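Local coordinates for protein polyketide synthase/nonribosomal peptide synthetase hybrid RzxB (Pseudomonas fluorescens, PDB 5IL6) that probably catalyses dehydration of beta-hydroxyacyl intermediates, as the dehydratase domain of a trans-AT polyketide synthase involved in rhizoxin biosynthesis, at residues Ala55-Ile60 with Ala205-Ala210; Val154-Gln159 with Leu217-Leu222; Ala209-Val214 with Asn279-Gln284. One frame throughout, in Å; residues are numbered along the deposited sequence.

Interaction 1. Residues Ala55-Ile60 with Ala205-Ala210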
loop_
_atom_site.group_PDB
_atom_site.type_symbol
_atom_site.label_atom_id
_atom_site.label_comp_id
_atom_site.label_asym_id
_atom_site.label_seq_id
_atom_site.Cartn_x
_atom_site.Cartn_y
_atom_site.Cartn_z
ATOM N N ALA A 55 0.847 3.915 1.476
ATOM C CA ALA A 55 1.898 4.664 2.157
ATOM C C ALA A 55 2.030 4.240 3.612
ATOM O O ALA A 55 3.133 4.259 4.167
ATOM C CB ALA A 55 1.620 6.163 2.061
ATOM N N MET A 56 0.922 3.855 4.248
ATOM C CA MET A 56 1.005 3.420 5.635
ATOM C C MET A 56 1.706 2.072 5.749
ATOM O O MET A 56 2.414 1.825 6.728
ATOM C CB MET A 56 -0.391 3.360 6.244
ATOM C CG MET A 56 -1.060 4.722 6.305
ATOM S SD MET A 56 -2.615 4.724 7.206
ATOM C CE MET A 56 -3.356 6.223 6.565
ATOM N N ILE A 57 1.550 1.204 4.748
ATOM C CA ILE A 57 2.306 -0.047 4.724
ATOM C C ILE A 57 3.798 0.246 4.654
ATOM O O ILE A 57 4.606 -0.370 5.358
ATOM C CB ILE A 57 1.847 -0.926 3.547
ATOM C CG1 ILE A 57 0.439 -1.468 3.811
ATOM C CG2 ILE A 57 2.836 -2.069 3.300
ATOM C CD1 ILE A 57 -0.187 -2.171 2.623
ATOM N N VAL A 58 4.186 1.179 3.784
ATOM C CA VAL A 58 5.596 1.538 3.657
ATOM C C VAL A 58 6.113 2.123 4.964
ATOM O O VAL A 58 7.257 1.880 5.363
ATOM C CB VAL A 58 5.789 2.514 2.482
ATOM C CG1 VAL A 58 7.217 3.051 2.450
ATOM C CG2 VAL A 58 5.441 1.831 1.166
ATOM N N MET A 59 5.283 2.910 5.646
ATOM C CA MET A 59 5.698 3.484 6.920
ATOM C C MET A 59 5.957 2.397 7.953
ATOM O O MET A 59 6.911 2.487 8.734
ATOM C CB MET A 59 4.633 4.459 7.405
ATOM C CG MET A 59 5.003 5.248 8.652
ATOM S SD MET A 59 3.710 6.400 9.165
ATOM C CE MET A 59 3.112 6.984 7.580
ATOM N N ILE A 60 5.117 1.364 7.977
ATOM C CA ILE A 60 5.340 0.246 8.888
ATOM C C ILE A 60 6.639 -0.465 8.539
ATOM O O ILE A 60 7.432 -0.811 9.423
ATOM C CB ILE A 60 4.141 -0.720 8.852
ATOM C CG1 ILE A 60 2.886 -0.011 9.367
ATOM C CG2 ILE A 60 4.430 -1.969 9.684
ATOM C CD1 ILE A 60 1.605 -0.805 9.191
ATOM N N ALA A 205 4.106 4.651 -4.400
ATOM C CA ALA A 205 3.349 4.811 -5.638
ATOM C C ALA A 205 3.250 3.493 -6.396
ATOM O O ALA A 205 2.225 3.211 -7.029
ATOM C CB ALA A 205 3.994 5.883 -6.515
ATOM N N LEU A 206 4.303 2.676 -6.351
ATOM C CA LEU A 206 4.246 1.369 -6.996
ATOM C C LEU A 206 3.332 0.425 -6.229
ATOM O O LEU A 206 2.580 -0.347 -6.834
ATOM C CB LEU A 206 5.650 0.775 -7.114
ATOM C CG LEU A 206 6.622 1.490 -8.058
ATOM C CD1 LEU A 206 7.989 0.824 -8.022
ATOM C CD2 LEU A 206 6.088 1.522 -9.484
ATOM N N LEU A 207 3.386 0.461 -4.897
ATOM C CA LEU A 207 2.466 -0.359 -4.119
ATOM C C LEU A 207 1.027 0.086 -4.341
ATOM O O LEU A 207 0.118 -0.746 -4.425
ATOM C CB LEU A 207 2.829 -0.301 -2.634
ATOM C CG LEU A 207 1.964 -1.164 -1.708
ATOM C CD1 LEU A 207 1.972 -2.623 -2.153
ATOM C CD2 LEU A 207 2.435 -1.046 -0.265
ATOM N N ASP A 208 0.802 1.396 -4.447
ATOM C CA ASP A 208 -0.538 1.894 -4.741
ATOM C C ASP A 208 -0.979 1.478 -6.139
ATOM O O ASP A 208 -2.116 1.031 -6.329
ATOM C CB ASP A 208 -0.571 3.417 -4.582
ATOM C CG ASP A 208 -1.949 4.004 -4.827
ATOM O OD1 ASP A 208 -2.888 3.648 -4.087
ATOM O OD2 ASP A 208 -2.085 4.842 -5.744
ATOM N N ALA A 209 -0.083 1.590 -7.124
ATOM C CA ALA A 209 -0.420 1.182 -8.485
ATOM C C ALA A 209 -0.733 -0.306 -8.552
ATOM O O ALA A 209 -1.628 -0.728 -9.296
ATOM C CB ALA A 209 0.726 1.526 -9.435
ATOM N N ALA A 210 0.002 -1.123 -7.794
ATOM C CA ALA A 210 -0.325 -2.542 -7.719
ATOM C C ALA A 210 -1.764 -2.742 -7.261
ATOM O O ALA A 210 -2.492 -3.575 -7.815
ATOM C CB ALA A 210 0.647 -3.258 -6.778
#

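Interaction 2. Residues Val154-Gln159 with Leu217-Leu222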
loop_
_atom_site.group_PDB
_atom_site.type_symbol
_atom_site.label_atom_id
_atom_site.label_comp_id
_atom_site.label_asym_id
_atom_site.label_seq_id
_atom_site.Cartn_x
_atom_site.Cartn_y
_atom_site.Cartn_z
ATOM N N VAL A 154 -6.517 0.808 -19.752
ATOM C CA VAL A 154 -6.083 1.413 -18.495
ATOM C C VAL A 154 -6.871 2.685 -18.219
ATOM O O VAL A 154 -7.262 2.955 -17.078
ATOM C CB VAL A 154 -4.565 1.675 -18.528
ATOM C CG1 VAL A 154 -4.158 2.724 -17.487
ATOM C CG2 VAL A 154 -3.804 0.380 -18.298
ATOM N N GLU A 155 -7.120 3.487 -19.255
ATOM C CA GLU A 155 -7.881 4.715 -19.058
ATOM C C GLU A 155 -9.312 4.419 -18.630
ATOM O O GLU A 155 -9.906 5.196 -17.873
ATOM C CB GLU A 155 -7.862 5.554 -20.334
ATOM C CG GLU A 155 -6.488 6.110 -20.677
ATOM C CD GLU A 155 -5.945 7.029 -19.598
ATOM O OE1 GLU A 155 -6.757 7.664 -18.892
ATOM O OE2 GLU A 155 -4.708 7.113 -19.452
ATOM N N ALA A 156 -9.882 3.305 -19.095
ATOM C CA ALA A 156 -11.191 2.891 -18.603
ATOM C C ALA A 156 -11.140 2.592 -17.109
ATOM O O ALA A 156 -12.102 2.860 -16.380
ATOM C CB ALA A 156 -11.685 1.672 -19.381
ATOM N N CYS A 157 -10.023 2.035 -16.635
ATOM C CA CYS A 157 -9.875 1.778 -15.206
ATOM C C CYS A 157 -9.802 3.083 -14.421
ATOM O O CYS A 157 -10.475 3.239 -13.395
ATOM C CB CYS A 157 -8.637 0.919 -14.949
ATOM S SG CYS A 157 -8.762 -0.770 -15.598
ATOM N N TYR A 158 -8.988 4.035 -14.884
ATOM C CA TYR A 158 -8.893 5.309 -14.181
ATOM C C TYR A 158 -10.194 6.094 -14.269
ATOM O O TYR A 158 -10.541 6.823 -13.333
ATOM C CB TYR A 158 -7.724 6.132 -14.723
ATOM C CG TYR A 158 -6.382 5.613 -14.253
ATOM C CD1 TYR A 158 -6.082 5.555 -12.897
ATOM C CD2 TYR A 158 -5.417 5.184 -15.160
ATOM C CE1 TYR A 158 -4.866 5.078 -12.451
ATOM C CE2 TYR A 158 -4.188 4.706 -14.723
ATOM C CZ TYR A 158 -3.921 4.656 -13.365
ATOM O OH TYR A 158 -2.712 4.185 -12.904
ATOM N N GLN A 159 -10.932 5.960 -15.373
ATOM C CA GLN A 159 -12.234 6.613 -15.469
ATOM C C GLN A 159 -13.213 6.020 -14.465
ATOM O O GLN A 159 -14.068 6.731 -13.924
ATOM C CB GLN A 159 -12.789 6.496 -16.891
ATOM C CG GLN A 159 -14.233 5.995 -16.968
ATOM C CD GLN A 159 -14.840 6.142 -18.350
ATOM O OE1 GLN A 159 -15.862 6.807 -18.522
ATOM N NE2 GLN A 159 -14.216 5.523 -19.342
ATOM N N LEU A 217 -10.196 -6.428 -12.846
ATOM C CA LEU A 217 -11.124 -7.514 -12.567
ATOM C C LEU A 217 -12.523 -7.038 -12.194
ATOM O O LEU A 217 -13.413 -7.877 -12.014
ATOM C CB LEU A 217 -10.559 -8.388 -11.441
ATOM C CG LEU A 217 -9.216 -9.060 -11.752
ATOM C CD1 LEU A 217 -8.680 -9.800 -10.538
ATOM C CD2 LEU A 217 -9.349 -10.018 -12.930
ATOM N N LEU A 218 -12.748 -5.727 -12.080
ATOM C CA LEU A 218 -14.020 -5.201 -11.603
ATOM C C LEU A 218 -14.770 -4.339 -12.609
ATOM O O LEU A 218 -15.921 -3.975 -12.337
ATOM C CB LEU A 218 -13.805 -4.376 -10.324
ATOM C CG LEU A 218 -13.186 -5.109 -9.131
ATOM C CD1 LEU A 218 -12.977 -4.147 -7.977
ATOM C CD2 LEU A 218 -14.068 -6.272 -8.696
ATOM N N LEU A 219 -14.177 -4.013 -13.760
ATOM C CA LEU A 219 -14.843 -3.114 -14.699
ATOM C C LEU A 219 -16.232 -3.623 -15.069
ATOM O O LEU A 219 -17.192 -2.845 -15.117
ATOM C CB LEU A 219 -13.990 -2.938 -15.956
ATOM C CG LEU A 219 -12.769 -2.022 -15.837
ATOM C CD1 LEU A 219 -11.916 -2.116 -17.093
ATOM C CD2 LEU A 219 -13.179 -0.578 -15.573
ATOM N N ASP A 220 -16.361 -4.925 -15.330
ATOM C CA ASP A 220 -17.652 -5.471 -15.743
ATOM C C ASP A 220 -18.628 -5.550 -14.574
ATOM O O ASP A 220 -19.825 -5.293 -14.743
ATOM C CB ASP A 220 -17.457 -6.842 -16.388
ATOM C CG ASP A 220 -16.847 -6.749 -17.773
ATOM O OD1 ASP A 220 -17.240 -5.842 -18.537
ATOM O OD2 ASP A 220 -15.971 -7.579 -18.098
ATOM N N GLU A 221 -18.145 -5.907 -13.381
ATOM C CA GLU A 221 -19.047 -6.042 -12.240
ATOM C C GLU A 221 -19.617 -4.692 -11.828
ATOM O O GLU A 221 -20.829 -4.553 -11.629
ATOM C CB GLU A 221 -18.327 -6.683 -11.052
ATOM C CG GLU A 221 -18.002 -8.157 -11.214
ATOM C CD GLU A 221 -17.842 -8.862 -9.881
ATOM O OE1 GLU A 221 -18.336 -8.339 -8.858
ATOM O OE2 GLU A 221 -17.218 -9.945 -9.853
ATOM N N LEU A 222 -18.758 -3.689 -11.691
ATOM C CA LEU A 222 -19.193 -2.395 -11.195
ATOM C C LEU A 222 -20.029 -1.665 -12.241
ATOM O O LEU A 222 -19.874 -1.867 -13.448
ATOM C CB LEU A 222 -17.984 -1.542 -10.813
ATOM C CG LEU A 222 -17.062 -2.144 -9.748
ATOM C CD1 LEU A 222 -15.893 -1.213 -9.465
ATOM C CD2 LEU A 222 -17.824 -2.455 -8.466
#

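Interaction 3. Residues Ala209-Val214 with Asn279-Gln284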
loop_
_atom_site.group_PDB
_atom_site.type_symbol
_atom_site.label_atom_id
_atom_site.label_comp_id
_atom_site.label_asym_id
_atom_site.label_seq_id
_atom_site.Cartn_x
_atom_site.Cartn_y
_atom_site.Cartn_z
ATOM N N ALA A 209 -0.083 1.590 -7.124
ATOM C CA ALA A 209 -0.420 1.182 -8.485
ATOM C C ALA A 209 -0.733 -0.306 -8.552
ATOM O O ALA A 209 -1.628 -0.728 -9.296
ATOM C CB ALA A 209 0.726 1.526 -9.435
ATOM N N ALA A 210 0.002 -1.123 -7.794
ATOM C CA ALA A 210 -0.325 -2.542 -7.719
ATOM C C ALA A 210 -1.764 -2.742 -7.261
ATOM O O ALA A 210 -2.492 -3.575 -7.815
ATOM C CB ALA A 210 0.647 -3.258 -6.778
ATOM N N MET A 211 -2.195 -1.973 -6.259
ATOM C CA MET A 211 -3.568 -2.076 -5.776
ATOM C C MET A 211 -4.559 -1.548 -6.806
ATOM O O MET A 211 -5.658 -2.095 -6.952
ATOM C CB MET A 211 -3.716 -1.315 -4.460
ATOM C CG MET A 211 -2.907 -1.896 -3.317
ATOM S SD MET A 211 -3.256 -1.065 -1.757
ATOM C CE MET A 211 -1.855 -1.587 -0.779
ATOM N N GLN A 212 -4.197 -0.477 -7.516
ATOM C CA GLN A 212 -5.068 0.036 -8.569
ATOM C C GLN A 212 -5.401 -1.045 -9.585
ATOM O O GLN A 212 -6.483 -1.025 -10.185
ATOM C CB GLN A 212 -4.406 1.218 -9.277
ATOM C CG GLN A 212 -4.160 2.436 -8.405
ATOM C CD GLN A 212 -3.319 3.476 -9.117
ATOM O OE1 GLN A 212 -3.074 3.368 -10.317
ATOM N NE2 GLN A 212 -2.852 4.477 -8.378
ATOM N N GLY A 213 -4.489 -1.995 -9.793
ATOM C CA GLY A 213 -4.667 -3.004 -10.821
ATOM C C GLY A 213 -5.878 -3.889 -10.625
ATOM O O GLY A 213 -6.352 -4.494 -11.592
ATOM N N VAL A 214 -6.403 -3.975 -9.399
ATOM C CA VAL A 214 -7.558 -4.835 -9.159
ATOM C C VAL A 214 -8.744 -4.398 -10.007
ATOM O O VAL A 214 -9.629 -5.209 -10.301
ATOM C CB VAL A 214 -7.936 -4.850 -7.660
ATOM C CG1 VAL A 214 -6.730 -5.219 -6.793
ATOM C CG2 VAL A 214 -8.533 -3.510 -7.228
ATOM N N ASN A 279 -1.568 -10.859 0.470
ATOM C CA ASN A 279 -2.599 -11.884 0.559
ATOM C C ASN A 279 -3.834 -11.316 1.245
ATOM O O ASN A 279 -3.736 -10.719 2.323
ATOM C CB ASN A 279 -2.088 -13.112 1.316
ATOM C CG ASN A 279 -0.998 -13.848 0.562
ATOM O OD1 ASN A 279 -1.082 -14.025 -0.654
ATOM N ND2 ASN A 279 0.032 -14.281 1.277
ATOM N N GLN A 280 -4.989 -11.504 0.610
ATOM C CA GLN A 280 -6.283 -11.124 1.171
ATOM C C GLN A 280 -6.362 -9.613 1.405
ATOM O O GLN A 280 -6.546 -9.131 2.525
ATOM C CB GLN A 280 -6.563 -11.906 2.458
ATOM C CG GLN A 280 -6.455 -13.418 2.287
ATOM C CD GLN A 280 -7.579 -13.993 1.441
ATOM O OE1 GLN A 280 -8.758 -13.780 1.727
ATOM N NE2 GLN A 280 -7.217 -14.717 0.389
ATOM N N LEU A 281 -6.218 -8.867 0.311
ATOM C CA LEU A 281 -6.419 -7.422 0.310
ATOM C C LEU A 281 -7.904 -7.145 0.093
ATOM O O LEU A 281 -8.443 -7.426 -0.983
ATOM C CB LEU A 281 -5.571 -6.764 -0.777
ATOM C CG LEU A 281 -5.761 -5.258 -0.974
ATOM C CD1 LEU A 281 -5.343 -4.491 0.272
ATOM C CD2 LEU A 281 -4.988 -4.781 -2.193
ATOM N N SER A 282 -8.561 -6.591 1.108
ATOM C CA SER A 282 -10.008 -6.397 1.095
ATOM C C SER A 282 -10.360 -4.944 0.794
ATOM O O SER A 282 -9.878 -4.027 1.470
ATOM C CB SER A 282 -10.617 -6.812 2.437
ATOM O OG SER A 282 -12.019 -6.600 2.446
ATOM N N PHE A 283 -11.211 -4.747 -0.211
ATOM C CA PHE A 283 -11.784 -3.449 -0.539
ATOM C C PHE A 283 -13.230 -3.403 -0.057
ATOM O O PHE A 283 -13.979 -4.370 -0.226
ATOM C CB PHE A 283 -11.741 -3.186 -2.046
ATOM C CG PHE A 283 -10.357 -2.998 -2.598
ATOM C CD1 PHE A 283 -9.537 -4.086 -2.838
ATOM C CD2 PHE A 283 -9.885 -1.731 -2.897
ATOM C CE1 PHE A 283 -8.264 -3.912 -3.355
ATOM C CE2 PHE A 283 -8.616 -1.552 -3.412
ATOM C CZ PHE A 283 -7.806 -2.642 -3.642
ATOM N N GLN A 284 -13.622 -2.279 0.538
ATOM C CA GLN A 284 -14.951 -2.146 1.113
ATOM C C GLN A 284 -15.531 -0.778 0.783
ATOM O O GLN A 284 -14.788 0.205 0.696
ATOM C CB GLN A 284 -14.901 -2.339 2.636
ATOM C CG GLN A 284 -14.278 -3.671 3.029
ATOM C CD GLN A 284 -14.105 -3.834 4.522
ATOM O OE1 GLN A 284 -14.590 -3.024 5.312
ATOM N NE2 GLN A 284 -13.409 -4.896 4.916
#

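Interaction 1. Residues Ala55-Ile60 with Ala205-Ala210
The two central helices of the double-hotdog dehydratase fold meet where Ile57, on helix 53-67, packs against Leu207, on helix 204-212. One methyl group carries the contact: CD2 of Leu207 lies 3.7 Å from CG2 of Ile57 and 3.9 Å from Ile57 CB, so it rests in the crook of the beta-branch. The isoleucine's longer arm also borders that methyl, with Ile57 CD1 at 4.1 Å from Leu207 CD2. Torsions account for this meeting. In Leu207 CG stands opposite the backbone N (chi1 -178°), which sends the branched end across to helix 53-67. In Ile57 a chi1 of -70° puts CG1 anti to the carbonyl carbon and leaves CG2 anti to the nitrogen, and the two side chains cross at about a right angle. Val58 adds a looser touch, its CG2 being 4.4 Å from Leu207 CD2. Beyond the pair, Ile57 leans on Leu83 and Trp85 of strand 77-85, while Val58 meets His14 and Leu16. Next to Leu207, Asp208 opens a DxxxQ pattern completed by Gln212, whose NE2 bonds to Asp208 OD2; the aspartate of this motif belongs to the active site in related dehydratases, so Asp208 probably does here. All three touching residues are buried and the cross-helix contacts purely apolar, which implies that the helices are fitted by shape and exclusion of water.

Interaction 2. Residues Val154-Gln159 with Leu217-Leu222
Leu219 reaches from the loop after helix 204-212 to Ala156 and Cys157, in the first turn of helix 154-164, and its two methyl groups divide the work. CD1 touches the thiol, 3.7 Å from Cys157 SG, whereas CD2 lies 3.7 Å from the backbone O of Ala156; both are van der Waals distances. The methyl of Ala156 is a looser neighbour, its CB lying 4.4 Å from Leu219 CD1. The leucine therefore straddles adjoining residues of the helix. Its chain is extended: CG is anti to the carbonyl carbon (chi1 -76°), and CD1 continues away from CA (chi2 171°), which carries the fork over to the helix although the closest CA atoms, those of Cys157 and Leu219, are 7.0 Å apart. Cys157 turns its sulfur beside its own backbone N (chi1 -67°), and the thiol finds further apolar company in Val152 and Leu178. Leu219 also meets Val152, so the contact rests on the edge strand 150-152. A polar bond reinforces it from the same helix: the carbonyl O of Leu219 pairs with Arg160 NH1. Burial is uneven, since the cysteine is enclosed while Ala156 and Leu219 keep some exposure, and the neighbouring Asp220 and Glu221 are exposed and poorly ordered. Far from the middle of the chain, about 20 Å between centres, this is a peripheral apolar contact of the second hotdog unit, in which the connection leaving the central helix folds back onto the peripheral helix 154-164.

Interaction 3. Residues Ala209-Val214 with Asn279-Gln284
Met211, near the C-terminal end of helix 204-212, and Val214, which follows in the chain, pack on Leu281 and Phe283 of strand 274-284. The tight part consists of two adjoining touches. CD2 of Leu281 meets the thioether chain, 3.7 Å from Met211 CG and 4.1 Å from Met211 SD, with the side chains crossing at about a right angle. Beside it, CG2 of Val214 lies 3.8 Å from Phe283 CZ and makes an off-centre CH-pi contact, 4.2 Å from the centroid of the Phe283 ring and 29° off its normal. With CG1 anti to the carbonyl carbon (chi1 -54°), CG2 is left between N and the carbonyl carbon, facing the ring, and CG1 also reaches the ring at CE1. Looser is the touch of Met211 CB, 4.4 Å from Phe283 CZ. On the strand's other face, partly open to solvent, Gln284 NE2 makes a weak hydrogen bond to Ser282 OG, 3.3 Å long, and the exposed Gln280 joins Leu281 opposite Phe263 in a G1 beta bulge. Replacing Phe283 by an alanine would probably leave Val214 CG2 without its ring partner and open a gap beside Pro231, which the ring also touches. With all four touching residues buried and the side-chain contacts apolar, the central hotdog helix is seated on its sheet by dispersion and hydrophobic burial.

Overall arrangement
Along the chain the segments run 55-60, 154-159, 205-210, 209-214, 217-222 and 279-284, so interactions 1 and 2 interleave, as do 2 and 3. Helix 204-212 is the common element: interactions 1 and 3 both use it, share Ala209 and Ala210, have centres about 11 Å apart, and touch where Ile57 CD1 is 3.8 Å from Met211 CE. Interaction 2 has its centre about 13 Å from that of interaction 3, linked by a probable hydrogen bond of 2.7 Å between Tyr158 OH and Gln212 OE1, and about 21 Å from that of interaction 1. One central helix thus faces the first hotdog unit, its own sheet and, through Gln212, the peripheral helix 154-164, consistent with a single double-hotdog domain.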